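Local atomic coordinates of peroxinectin A (Dictyostelium discoideum, PDB entry 6ERC), a protein that uses haem to catalyse the oxidation of phenolic donors by hydrogen peroxide, and is also a peroxidase of iodide and thiocyanate. Residues A[53-58]-A[425-430]; A[183-188]-A[207-212]; A[301-306]-A[354-359]; A[326-331]-A[361-366]. One frame throughout, in Å; residues are numbered along the deposited sequence.

Contact 1: residues A[53-58]-A[425-430]; sequences NIIFDQ and NAYKSV
The backbone O of Ile55, a residue whose side chain packs on Ala426 and Tyr427, shares a partner with the O of Asp57: both accept hydrogen bonds from NH1 of Arg422, about one turn before Ala426 on helix 417-426. One guanidinium nitrogen therefore ties down the last turn of helix 48-56 and the residue after it, next to a contact that is itself apolar, since no hydrogen bond directly joins residues 53-58 to 425-430.

The CB of Ala426 is met by both isoleucines. Ile55 CD1 lies 3.5 Å from Ala426 CB, and Ile54 CG2 lies 3.8 Å from the same carbon. The methyl CG2 of Ile54 stands anti to its backbone N, and it also meets Asn425 CB at 4.0 Å, at the more exposed margin. In Ile55 the chain is extended (chi2 173°), which places CD1 against Ala426 CB and also 3.7 Å from CE2 of Tyr427. The isoleucine and tyrosine side chains cross there at about a right angle. Tyr427 is the first residue after helix 417-426 to leave helical geometry, and its hydroxyl is hydrogen-bonded to OD2 of Asp434.

The 6.3 Å between the CA atoms of Ile54 and Ala426 is consistent with the small Ala426 at the point of closest approach. This is end-of-helix packing, joining the C-terminal turns of helices 48-56 and 417-426 in the largely helical animal haem peroxidase fold.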
# COMPACT_ATOMS: atom_id res chain seq x y z
N ASN A 53 -3.62 -20.15 -9.70
CA ASN A 53 -3.04 -20.85 -10.85
C ASN A 53 -3.88 -20.65 -12.10
O ASN A 53 -3.33 -20.52 -13.20
CB ASN A 53 -2.90 -22.34 -10.53
CG ASN A 53 -1.82 -22.61 -9.51
OD1 ASN A 53 -0.74 -22.00 -9.54
ND2 ASN A 53 -2.09 -23.53 -8.59
N ILE A 54 -5.21 -20.62 -11.96
CA ILE A 54 -6.07 -20.56 -13.14
C ILE A 54 -6.04 -19.16 -13.75
O ILE A 54 -5.88 -19.00 -14.97
CB ILE A 54 -7.51 -20.98 -12.78
CG1 ILE A 54 -7.56 -22.47 -12.44
CG2 ILE A 54 -8.47 -20.68 -13.93
CD1 ILE A 54 -8.82 -22.90 -11.73
N ILE A 55 -6.19 -18.13 -12.92
CA ILE A 55 -6.38 -16.77 -13.40
C ILE A 55 -5.08 -15.97 -13.39
O ILE A 55 -4.71 -15.36 -14.40
CB ILE A 55 -7.47 -16.06 -12.56
CG1 ILE A 55 -8.85 -16.58 -12.98
CG2 ILE A 55 -7.39 -14.54 -12.72
CD1 ILE A 55 -9.98 -16.10 -12.11
N PHE A 56 -4.37 -15.96 -12.27
CA PHE A 56 -3.27 -15.02 -12.08
C PHE A 56 -1.96 -15.45 -12.73
O PHE A 56 -1.04 -14.64 -12.80
CB PHE A 56 -3.05 -14.77 -10.59
CG PHE A 56 -4.13 -13.94 -9.95
CD1 PHE A 56 -4.02 -12.57 -9.89
CD2 PHE A 56 -5.27 -14.54 -9.44
CE1 PHE A 56 -5.02 -11.80 -9.32
CE2 PHE A 56 -6.27 -13.78 -8.86
CZ PHE A 56 -6.14 -12.41 -8.80
N ASP A 57 -1.85 -16.69 -13.20
CA ASP A 57 -0.59 -17.15 -13.76
C ASP A 57 -0.14 -16.25 -14.90
O ASP A 57 -0.93 -15.89 -15.78
CB ASP A 57 -0.72 -18.59 -14.26
CG ASP A 57 0.61 -19.16 -14.71
OD1 ASP A 57 1.55 -19.17 -13.89
OD2 ASP A 57 0.72 -19.60 -15.88
N GLN A 58 1.14 -15.89 -14.88
CA GLN A 58 1.72 -15.02 -15.90
C GLN A 58 2.99 -15.68 -16.43
O GLN A 58 3.82 -16.15 -15.65
CB GLN A 58 2.04 -13.64 -15.32
CG GLN A 58 2.40 -12.60 -16.37
CD GLN A 58 2.41 -11.20 -15.81
OE1 GLN A 58 1.96 -10.97 -14.68
NE2 GLN A 58 2.92 -10.25 -16.59
N ASN A 425 -13.21 -20.94 -16.63
CA ASN A 425 -12.52 -22.07 -16.01
C ASN A 425 -12.53 -21.95 -14.49
O ASN A 425 -12.65 -22.96 -13.79
CB ASN A 425 -11.09 -22.15 -16.54
CG ASN A 425 -10.39 -23.44 -16.15
OD1 ASN A 425 -10.88 -24.20 -15.32
ND2 ASN A 425 -9.23 -23.69 -16.75
N ALA A 426 -12.39 -20.73 -13.97
CA ALA A 426 -12.30 -20.54 -12.52
C ALA A 426 -13.67 -20.55 -11.86
O ALA A 426 -13.84 -21.11 -10.77
CB ALA A 426 -11.57 -19.24 -12.20
N TYR A 427 -14.66 -19.93 -12.49
CA TYR A 427 -16.00 -19.81 -11.94
C TYR A 427 -17.02 -20.37 -12.93
O TYR A 427 -16.83 -20.30 -14.14
CB TYR A 427 -16.34 -18.36 -11.62
CG TYR A 427 -15.30 -17.65 -10.78
CD1 TYR A 427 -15.31 -17.76 -9.40
CD2 TYR A 427 -14.32 -16.89 -11.38
CE1 TYR A 427 -14.36 -17.12 -8.63
CE2 TYR A 427 -13.36 -16.24 -10.62
CZ TYR A 427 -13.39 -16.36 -9.25
OH TYR A 427 -12.44 -15.72 -8.49
N LYS A 428 -18.11 -20.92 -12.39
CA LYS A 428 -19.18 -21.41 -13.23
C LYS A 428 -20.23 -20.35 -13.53
O LYS A 428 -20.98 -20.49 -14.50
CB LYS A 428 -19.85 -22.64 -12.59
CG LYS A 428 -20.62 -22.34 -11.31
CD LYS A 428 -20.96 -23.63 -10.58
CE LYS A 428 -21.86 -23.38 -9.37
NZ LYS A 428 -23.24 -22.97 -9.76
N SER A 429 -20.29 -19.30 -12.73
CA SER A 429 -21.22 -18.20 -12.95
C SER A 429 -20.51 -16.87 -12.72
O SER A 429 -19.53 -16.80 -11.97
CB SER A 429 -22.45 -18.30 -12.03
OG SER A 429 -23.29 -17.17 -12.19
N VAL A 430 -21.00 -15.82 -13.38
CA VAL A 430 -20.46 -14.49 -13.14
C VAL A 430 -20.73 -14.06 -11.70
O VAL A 430 -19.90 -13.40 -11.07
CB VAL A 430 -21.03 -13.47 -14.15
CG1 VAL A 430 -20.60 -13.82 -15.56
CG2 VAL A 430 -22.55 -13.39 -14.05

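Contact 2: residues A[183-188]-A[207-212]; sequences DLPPKN and YSVGER
Tyr207 lies against the Leu184-Pro185-Pro186-Lys187 run, an extended, proline-containing continuation of the beta hairpin formed by strands 177-179 and 182-184. The loop carrying Tyr207 leads to helix 218-241 and runs toward the predicted catalytic residues, the side chain of Val209 being about 8 Å from that of His81.

One backbone hydrogen bond joins the two segments. Ser208 N donates to Pro186 O at 2.8 Å, with an angle of 173° at the hydrogen. The same oxygen takes a CA-H...O contact from Tyr207 CA at 3.4 Å, so two neighbouring residues converge on it. Pro185 O, which also accepts from Thr177 OG1, lies near the plane of the Tyr207 ring at its edge, 3.4 Å from CD1.

Apolar packing gathers on the tyrosine. Its CG is anti to the carbonyl carbon (chi1 -66°), and the ring runs beside the aliphatic part of Lys187, both side chains pointing the same way. Lys187 CG approaches Tyr207 CD1 to 3.6 Å, and Lys187 CD comes within 3.9 Å of Tyr207 CE1. At the far end, Leu184 CD1 is 3.6 Å from Tyr207 OH. An alanine at Tyr207 would probably open a gap between Leu184 and Lys187 and leave the lysine methylenes free to turn. The apolar packing ends where Pro185 CB touches Val209 CG1 at 4.0 Å.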
# COMPACT_ATOMS: atom_id res chain seq x y z
N ASP A 183 23.27 9.88 2.77
CA ASP A 183 22.66 9.57 4.06
C ASP A 183 21.56 8.53 3.87
O ASP A 183 20.68 8.70 3.02
CB ASP A 183 22.10 10.83 4.70
CG ASP A 183 23.18 11.72 5.28
OD1 ASP A 183 24.38 11.41 5.08
OD2 ASP A 183 22.83 12.72 5.94
N LEU A 184 21.61 7.48 4.68
CA LEU A 184 20.61 6.41 4.63
C LEU A 184 19.86 6.34 5.96
O LEU A 184 20.30 6.95 6.95
CB LEU A 184 21.27 5.07 4.32
CG LEU A 184 22.02 4.99 2.98
CD1 LEU A 184 22.71 3.65 2.84
CD2 LEU A 184 21.06 5.23 1.82
N PRO A 185 18.74 5.63 6.03
CA PRO A 185 17.99 5.56 7.29
C PRO A 185 18.80 4.90 8.39
O PRO A 185 19.86 4.30 8.12
CB PRO A 185 16.76 4.70 6.92
CG PRO A 185 16.64 4.83 5.43
CD PRO A 185 18.04 4.95 4.93
N PRO A 186 18.35 5.00 9.63
CA PRO A 186 19.10 4.42 10.75
C PRO A 186 18.84 2.92 10.88
O PRO A 186 17.98 2.35 10.21
CB PRO A 186 18.57 5.19 11.96
CG PRO A 186 17.16 5.53 11.59
CD PRO A 186 17.13 5.68 10.08
N LYS A 187 19.60 2.30 11.78
CA LYS A 187 19.48 0.86 12.01
C LYS A 187 19.60 0.56 13.49
O LYS A 187 20.17 1.34 14.27
CB LYS A 187 20.56 0.09 11.23
CG LYS A 187 20.37 0.12 9.71
CD LYS A 187 21.59 -0.40 8.97
CE LYS A 187 22.74 0.60 9.01
NZ LYS A 187 23.89 0.19 8.17
N ASN A 188 19.05 -0.59 13.88
CA ASN A 188 19.14 -1.10 15.25
C ASN A 188 18.56 -0.13 16.27
O ASN A 188 18.94 -0.14 17.44
CB ASN A 188 20.59 -1.43 15.63
CG ASN A 188 21.20 -2.48 14.73
OD1 ASN A 188 20.50 -3.31 14.15
ND2 ASN A 188 22.52 -2.46 14.61
N TYR A 207 16.77 -1.61 8.02
CA TYR A 207 16.66 -0.20 8.37
C TYR A 207 15.44 0.04 9.24
O TYR A 207 14.39 -0.58 9.04
CB TYR A 207 16.59 0.65 7.10
CG TYR A 207 17.87 0.61 6.29
CD1 TYR A 207 18.95 1.42 6.62
CD2 TYR A 207 17.99 -0.23 5.19
CE1 TYR A 207 20.12 1.39 5.89
CE2 TYR A 207 19.16 -0.27 4.45
CZ TYR A 207 20.22 0.54 4.80
OH TYR A 207 21.39 0.51 4.07
N SER A 208 15.58 0.94 10.21
CA SER A 208 14.53 1.24 11.17
C SER A 208 13.79 2.50 10.72
O SER A 208 14.34 3.61 10.81
CB SER A 208 15.11 1.42 12.57
OG SER A 208 15.86 0.27 12.95
N VAL A 209 12.56 2.33 10.24
CA VAL A 209 11.73 3.44 9.78
C VAL A 209 10.36 3.33 10.44
O VAL A 209 10.02 2.33 11.08
CB VAL A 209 11.59 3.47 8.25
CG1 VAL A 209 12.94 3.74 7.60
CG2 VAL A 209 10.99 2.17 7.73
N GLY A 210 9.55 4.38 10.27
CA GLY A 210 8.29 4.51 10.97
C GLY A 210 7.24 3.47 10.62
O GLY A 210 6.19 3.45 11.27
N GLU A 211 7.49 2.62 9.63
CA GLU A 211 6.52 1.63 9.18
C GLU A 211 7.16 0.25 9.18
O GLU A 211 8.21 0.06 8.56
CB GLU A 211 5.99 2.00 7.79
CG GLU A 211 4.49 1.81 7.62
CD GLU A 211 4.11 0.39 7.27
OE1 GLU A 211 4.88 -0.24 6.51
OE2 GLU A 211 3.07 -0.10 7.74
N ARG A 212 6.51 -0.70 9.85
CA ARG A 212 7.09 -2.03 10.06
C ARG A 212 7.61 -2.63 8.76
O ARG A 212 8.74 -3.13 8.70
CB ARG A 212 6.06 -2.96 10.70
CG ARG A 212 5.57 -2.55 12.07
CD ARG A 212 4.52 -3.54 12.60
NE ARG A 212 5.11 -4.85 12.91
CZ ARG A 212 5.47 -5.26 14.13
NH1 ARG A 212 5.32 -4.47 15.18
NH2 ARG A 212 5.99 -6.47 14.29

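Contact 3: residues A[301-306]-A[354-359]; sequences FRFGHS and ENIDIY. With CA (calcium ion), chain G; HEM (protoporphyrin IX containing Fe), chain F.
Ser306 places OG anti to its backbone N (chi1 -173°), on a calcium ion; in Asp357 chi1 (47°) sets CG between the backbone N and the carbonyl carbon, and chi2 (25°) then turns OD1 to the same metal. This is the calcium site on the proximal side of the haem, next to His305, whose NE2 binds the iron.

The calcium has seven ligand atoms. Ser306 chelates it through OG at 2.3 Å and O at 2.5 Å; Asn355 O, Asp357 OD1, Tyr359 O and two waters complete the shell. Ser306 OG also donates to Asp357 O at 2.6 Å, from above the carbonyl plane. Bound calcium would probably polarise this hydroxyl. Asp357 OD1 accepts from Tyr359 N as well, at 3.2 Å, forming an Asx turn that shapes the loop around the metal.

Toward the haem, methine carbon CHA lies 4.1 Å above the guanidinium plane of Arg302, over its centre. NH2 makes a weak hydrogen bond to propionate O1A, while the modelled NH1-O1A distance is too short to be taken at face value. A leucine in place of Arg302 would probably leave O1A without this positive mate and Thr297 O without the bond from NE. Between haem and calcium loop, Phe303 CD1 presses on Ile356 CD1 at 3.4 Å.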
# COMPACT_ATOMS: atom_id res chain seq x y z
N PHE A 301 -7.58 -1.31 -3.95
CA PHE A 301 -6.24 -0.76 -4.02
C PHE A 301 -5.15 -1.83 -4.05
O PHE A 301 -3.97 -1.47 -4.11
CB PHE A 301 -5.99 0.19 -2.85
CG PHE A 301 -4.96 1.23 -3.14
CD1 PHE A 301 -5.27 2.33 -3.92
CD2 PHE A 301 -3.68 1.12 -2.62
CE1 PHE A 301 -4.31 3.29 -4.20
CE2 PHE A 301 -2.72 2.08 -2.89
CZ PHE A 301 -3.04 3.17 -3.68
N ARG A 302 -5.50 -3.11 -4.00
CA ARG A 302 -4.50 -4.16 -4.16
C ARG A 302 -4.15 -4.41 -5.62
O ARG A 302 -3.38 -5.34 -5.91
CB ARG A 302 -4.98 -5.45 -3.51
CG ARG A 302 -5.15 -5.34 -2.00
CD ARG A 302 -4.77 -6.62 -1.28
NE ARG A 302 -4.97 -6.48 0.16
CZ ARG A 302 -4.61 -7.40 1.06
NH1 ARG A 302 -4.04 -8.53 0.67
NH2 ARG A 302 -4.83 -7.19 2.35
N PHE A 303 -4.68 -3.61 -6.55
CA PHE A 303 -4.34 -3.75 -7.96
C PHE A 303 -2.84 -3.63 -8.20
O PHE A 303 -2.36 -4.12 -9.23
CB PHE A 303 -5.07 -2.68 -8.77
CG PHE A 303 -4.55 -1.28 -8.55
CD1 PHE A 303 -3.50 -0.78 -9.31
CD2 PHE A 303 -5.12 -0.46 -7.58
CE1 PHE A 303 -3.03 0.50 -9.11
CE2 PHE A 303 -4.64 0.83 -7.38
CZ PHE A 303 -3.59 1.31 -8.15
N GLY A 304 -2.10 -3.00 -7.29
CA GLY A 304 -0.69 -2.76 -7.54
C GLY A 304 0.12 -4.03 -7.70
O GLY A 304 1.16 -4.02 -8.35
N HIS A 305 -0.34 -5.13 -7.12
CA HIS A 305 0.39 -6.38 -7.26
C HIS A 305 0.40 -6.86 -8.71
O HIS A 305 1.36 -7.52 -9.13
CB HIS A 305 -0.23 -7.42 -6.34
CG HIS A 305 -0.29 -6.98 -4.91
ND1 HIS A 305 -1.42 -7.12 -4.13
CD2 HIS A 305 0.64 -6.38 -4.12
CE1 HIS A 305 -1.18 -6.64 -2.93
NE2 HIS A 305 0.06 -6.19 -2.89
N SER A 306 -0.63 -6.51 -9.48
CA SER A 306 -0.63 -6.80 -10.90
C SER A 306 0.41 -5.97 -11.65
O SER A 306 0.99 -6.43 -12.64
CB SER A 306 -2.02 -6.53 -11.48
OG SER A 306 -2.11 -6.94 -12.83
N GLU A 354 4.34 -3.02 -15.08
CA GLU A 354 3.48 -4.04 -15.65
C GLU A 354 2.04 -3.54 -15.73
O GLU A 354 1.65 -2.58 -15.06
CB GLU A 354 3.57 -5.31 -14.80
CG GLU A 354 3.23 -6.60 -15.51
CD GLU A 354 4.08 -6.85 -16.73
OE1 GLU A 354 5.31 -6.98 -16.57
OE2 GLU A 354 3.51 -6.92 -17.85
N ASN A 355 1.24 -4.20 -16.56
CA ASN A 355 -0.14 -3.79 -16.76
C ASN A 355 -1.01 -4.26 -15.60
O ASN A 355 -0.73 -5.28 -14.96
CB ASN A 355 -0.69 -4.36 -18.07
CG ASN A 355 -1.91 -3.62 -18.55
OD1 ASN A 355 -1.91 -2.39 -18.67
ND2 ASN A 355 -2.97 -4.36 -18.84
N ILE A 356 -2.08 -3.51 -15.34
CA ILE A 356 -3.03 -3.86 -14.29
C ILE A 356 -4.10 -4.74 -14.93
O ILE A 356 -4.95 -4.26 -15.68
CB ILE A 356 -3.64 -2.62 -13.64
CG1 ILE A 356 -2.56 -1.85 -12.87
CG2 ILE A 356 -4.76 -3.02 -12.68
CD1 ILE A 356 -2.88 -0.39 -12.65
N ASP A 357 -4.04 -6.03 -14.62
CA ASP A 357 -4.89 -7.03 -15.24
C ASP A 357 -4.90 -8.24 -14.33
O ASP A 357 -4.41 -8.19 -13.19
CB ASP A 357 -4.38 -7.33 -16.65
CG ASP A 357 -2.89 -7.57 -16.68
OD1 ASP A 357 -2.33 -7.95 -15.64
OD2 ASP A 357 -2.27 -7.35 -17.74
N ILE A 358 -5.46 -9.35 -14.81
CA ILE A 358 -5.55 -10.53 -13.95
C ILE A 358 -4.19 -11.15 -13.68
O ILE A 358 -4.07 -11.98 -12.77
CB ILE A 358 -6.49 -11.58 -14.58
CG1 ILE A 358 -5.99 -12.00 -15.97
CG2 ILE A 358 -7.91 -11.02 -14.66
CD1 ILE A 358 -6.69 -13.22 -16.52
N TYR A 359 -3.15 -10.77 -14.42
CA TYR A 359 -1.87 -11.47 -14.36
C TYR A 359 -0.95 -10.87 -13.32
O TYR A 359 -0.82 -9.65 -13.20
CB TYR A 359 -1.21 -11.44 -15.73
CG TYR A 359 -2.15 -11.89 -16.79
CD1 TYR A 359 -2.44 -13.23 -16.95
CD2 TYR A 359 -2.79 -10.97 -17.61
CE1 TYR A 359 -3.32 -13.66 -17.91
CE2 TYR A 359 -3.68 -11.39 -18.57
CZ TYR A 359 -3.94 -12.73 -18.72
OH TYR A 359 -4.82 -13.15 -19.68
CA CA G . -0.42 -7.59 -14.30
CHA HEM F . -0.84 -5.79 1.10
CHB HEM F . 3.44 -7.16 -0.67
CHC HEM F . 3.18 -3.61 -3.98
CHD HEM F . -1.22 -2.41 -2.35
C1A HEM F . 0.31 -6.51 0.87
C2A HEM F . 0.68 -7.74 1.52
C3A HEM F . 1.87 -8.12 1.03
C4A HEM F . 2.28 -7.14 0.06
CMA HEM F . 2.67 -9.38 1.43
CAA HEM F . -0.17 -8.45 2.58
CBA HEM F . -0.65 -9.75 1.95
CGA HEM F . -1.90 -10.23 2.64
O1A HEM F . -2.93 -9.52 2.58
O2A HEM F . -1.86 -11.33 3.25
C1B HEM F . 3.74 -6.31 -1.70
C2B HEM F . 4.97 -6.33 -2.46
C3B HEM F . 4.90 -5.35 -3.38
C4B HEM F . 3.63 -4.67 -3.22
CMB HEM F . 6.09 -7.34 -2.19
CAB HEM F . 5.94 -4.94 -4.45
CBB HEM F . 7.08 -5.60 -4.66
C1C HEM F . 1.97 -2.98 -3.84
C2C HEM F . 1.47 -1.87 -4.65
C3C HEM F . 0.25 -1.54 -4.19
C4C HEM F . -0.05 -2.43 -3.09
CMC HEM F . 2.30 -1.27 -5.81
CAC HEM F . -0.78 -0.46 -4.62
CBC HEM F . -0.62 0.43 -5.60
C1D HEM F . -1.48 -3.19 -1.25
C2D HEM F . -2.62 -3.07 -0.38
C3D HEM F . -2.52 -4.01 0.56
C4D HEM F . -1.30 -4.75 0.34
CMD HEM F . -3.76 -2.05 -0.56
CAD HEM F . -3.48 -4.29 1.74
CBD HEM F . -3.13 -3.24 2.79
CGD HEM F . -3.31 -3.79 4.19
O1D HEM F . -2.36 -4.44 4.70
O2D HEM F . -4.39 -3.58 4.80
NA HEM F . 1.30 -6.17 -0.02
NB HEM F . 2.95 -5.29 -2.19
NC HEM F . 1.01 -3.29 -2.90
ND HEM F . -0.69 -4.22 -0.78
FE HEM F . 1.13 -4.71 -1.44
O HOH W 1 0.24 -7.76 -16.55
O HOH W 2 1.69 -8.68 -14.11

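Contact 4: residues A[326-331]-A[361-366]; sequences PIKFSY and ISDLRN
Asp363 OD2 draws both ends of Lys328. The backbone N of Lys328 donates to it at 3.3 Å with an angle of 151° at the hydrogen, and OD2 accepts through its anti lone pair, away from the other carboxylate oxygen. Lys328 NZ adds a salt bridge to the same OD2 at 3.5 Å. The lysine chain turns back at its last torsion (chi4 -69°), which places NZ there, while its CG passes 3.3 Å from OD2. On the backbone side of the aspartate, Tyr331 OH donates a weak hydrogen bond to Asp363 O at 2.9 Å, and that oxygen lies in the plane of the ring at its edge.

Packing surrounds these bonds. Ile327 CB meets Asp363 CB at 3.9 Å, the two side chains crossing at about a right angle. Tyr331 OH is also 3.2 Å from Leu364 CD2, and both residues belong to the haem pocket. Over the centre of the Tyr331 ring sits Ile327 O, which accepts from both N and OG of Ser330.

A buried carboxylate facing a backbone N-H and an ammonium group is likely to stay ionised; although both bonds are long, short helix 362-365 would then be joined to the loop after strand 321-326 partly by charge.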
# COMPACT_ATOMS: atom_id res chain seq x y z
N PRO A 326 16.36 -8.82 -9.73
CA PRO A 326 15.02 -9.42 -9.78
C PRO A 326 14.28 -9.23 -8.46
O PRO A 326 14.87 -9.29 -7.38
CB PRO A 326 15.31 -10.90 -10.06
CG PRO A 326 16.67 -11.12 -9.53
CD PRO A 326 17.42 -9.84 -9.75
N ILE A 327 12.97 -9.00 -8.57
CA ILE A 327 12.15 -8.73 -7.40
C ILE A 327 12.38 -9.78 -6.32
O ILE A 327 12.57 -9.46 -5.14
CB ILE A 327 10.66 -8.65 -7.79
CG1 ILE A 327 10.39 -7.39 -8.61
CG2 ILE A 327 9.75 -8.71 -6.57
CD1 ILE A 327 10.50 -6.09 -7.83
N LYS A 328 12.36 -11.06 -6.71
CA LYS A 328 12.41 -12.14 -5.73
C LYS A 328 13.68 -12.08 -4.88
O LYS A 328 13.69 -12.58 -3.75
CB LYS A 328 12.29 -13.50 -6.42
CG LYS A 328 13.28 -13.73 -7.56
CD LYS A 328 13.00 -15.06 -8.25
CE LYS A 328 13.94 -15.30 -9.42
NZ LYS A 328 13.68 -14.38 -10.56
N PHE A 329 14.75 -11.48 -5.39
CA PHE A 329 15.98 -11.32 -4.61
C PHE A 329 16.00 -10.05 -3.78
O PHE A 329 16.95 -9.86 -3.01
CB PHE A 329 17.20 -11.34 -5.54
CG PHE A 329 17.42 -12.64 -6.26
CD1 PHE A 329 16.67 -13.77 -5.96
CD2 PHE A 329 18.42 -12.74 -7.22
CE1 PHE A 329 16.89 -14.96 -6.62
CE2 PHE A 329 18.64 -13.93 -7.88
CZ PHE A 329 17.88 -15.04 -7.58
N SER A 330 15.00 -9.18 -3.90
CA SER A 330 15.01 -7.89 -3.22
C SER A 330 14.10 -7.84 -2.01
O SER A 330 14.02 -6.79 -1.36
CB SER A 330 14.61 -6.78 -4.20
OG SER A 330 13.23 -6.85 -4.51
N TYR A 331 13.41 -8.93 -1.68
CA TYR A 331 12.50 -8.94 -0.53
C TYR A 331 13.31 -8.81 0.75
O TYR A 331 14.10 -9.70 1.10
CB TYR A 331 11.68 -10.22 -0.52
CG TYR A 331 10.72 -10.37 -1.67
CD1 TYR A 331 10.07 -9.26 -2.22
CD2 TYR A 331 10.45 -11.62 -2.22
CE1 TYR A 331 9.19 -9.40 -3.28
CE2 TYR A 331 9.57 -11.77 -3.28
CZ TYR A 331 8.94 -10.66 -3.80
OH TYR A 331 8.07 -10.81 -4.86
N ILE A 361 3.10 -11.35 -11.79
CA ILE A 361 4.40 -11.95 -12.05
C ILE A 361 4.65 -13.10 -11.08
O ILE A 361 4.08 -13.15 -9.98
CB ILE A 361 5.52 -10.91 -11.97
CG1 ILE A 361 5.47 -10.18 -10.62
CG2 ILE A 361 5.40 -9.92 -13.12
CD1 ILE A 361 6.66 -9.28 -10.36
N SER A 362 5.51 -14.03 -11.49
CA SER A 362 5.79 -15.20 -10.66
C SER A 362 6.71 -14.88 -9.49
O SER A 362 6.78 -15.67 -8.54
CB SER A 362 6.41 -16.30 -11.51
OG SER A 362 5.46 -16.81 -12.44
N ASP A 363 7.41 -13.74 -9.52
CA ASP A 363 8.19 -13.32 -8.36
C ASP A 363 7.29 -13.13 -7.15
O ASP A 363 7.71 -13.39 -6.02
CB ASP A 363 8.95 -12.03 -8.67
CG ASP A 363 9.92 -12.19 -9.82
OD1 ASP A 363 9.46 -12.35 -10.97
OD2 ASP A 363 11.15 -12.16 -9.57
N LEU A 364 6.06 -12.68 -7.37
CA LEU A 364 5.08 -12.50 -6.30
C LEU A 364 4.17 -13.71 -6.14
O LEU A 364 3.82 -14.08 -5.01
CB LEU A 364 4.22 -11.26 -6.58
CG LEU A 364 4.95 -9.92 -6.65
CD1 LEU A 364 4.13 -8.91 -7.43
CD2 LEU A 364 5.24 -9.39 -5.26
N ARG A 365 3.78 -14.35 -7.25
CA ARG A 365 2.80 -15.42 -7.18
C ARG A 365 3.43 -16.77 -6.85
O ARG A 365 2.76 -17.63 -6.26
CB ARG A 365 2.05 -15.52 -8.51
CG ARG A 365 0.68 -16.18 -8.40
CD ARG A 365 -0.00 -16.31 -9.75
NE ARG A 365 0.64 -17.30 -10.60
CZ ARG A 365 0.46 -18.61 -10.51
NH1 ARG A 365 -0.34 -19.12 -9.58
NH2 ARG A 365 1.10 -19.43 -11.34
N ASN A 366 4.69 -16.98 -7.20
CA ASN A 366 5.38 -18.25 -6.97
C ASN A 366 6.73 -18.02 -6.32
O ASN A 366 7.77 -18.46 -6.81
CB ASN A 366 5.55 -19.01 -8.28
CG ASN A 366 4.23 -19.48 -8.86
OD1 ASN A 366 3.39 -20.05 -8.17
ND2 ASN A 366 4.03 -19.22 -10.15

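In the fold
Contact 1 closes the longest span, from helix 48-56 to the end of helix 417-426, and the other three fall within it along the chain. Contact 2 comes first and lies across the molecule, its centre about 40 Å from that of contact 1. Contacts 3 and 4 follow with interleaved segments, 301-306, 326-331, 354-359 and 361-366, and their centres are about 14 Å apart. Both border the haem, meeting where His305 O touches Leu364 CD1. Contact 1, centred about 15 Å from contact 3, reaches contact 4 through the salt bridge of Asp57 with Arg365. Three contacts therefore form a continuous body linking calcium, haem and an outer helix pair, while contact 2 lies on the loop leading to Arg213, the predicted transition-state stabiliser.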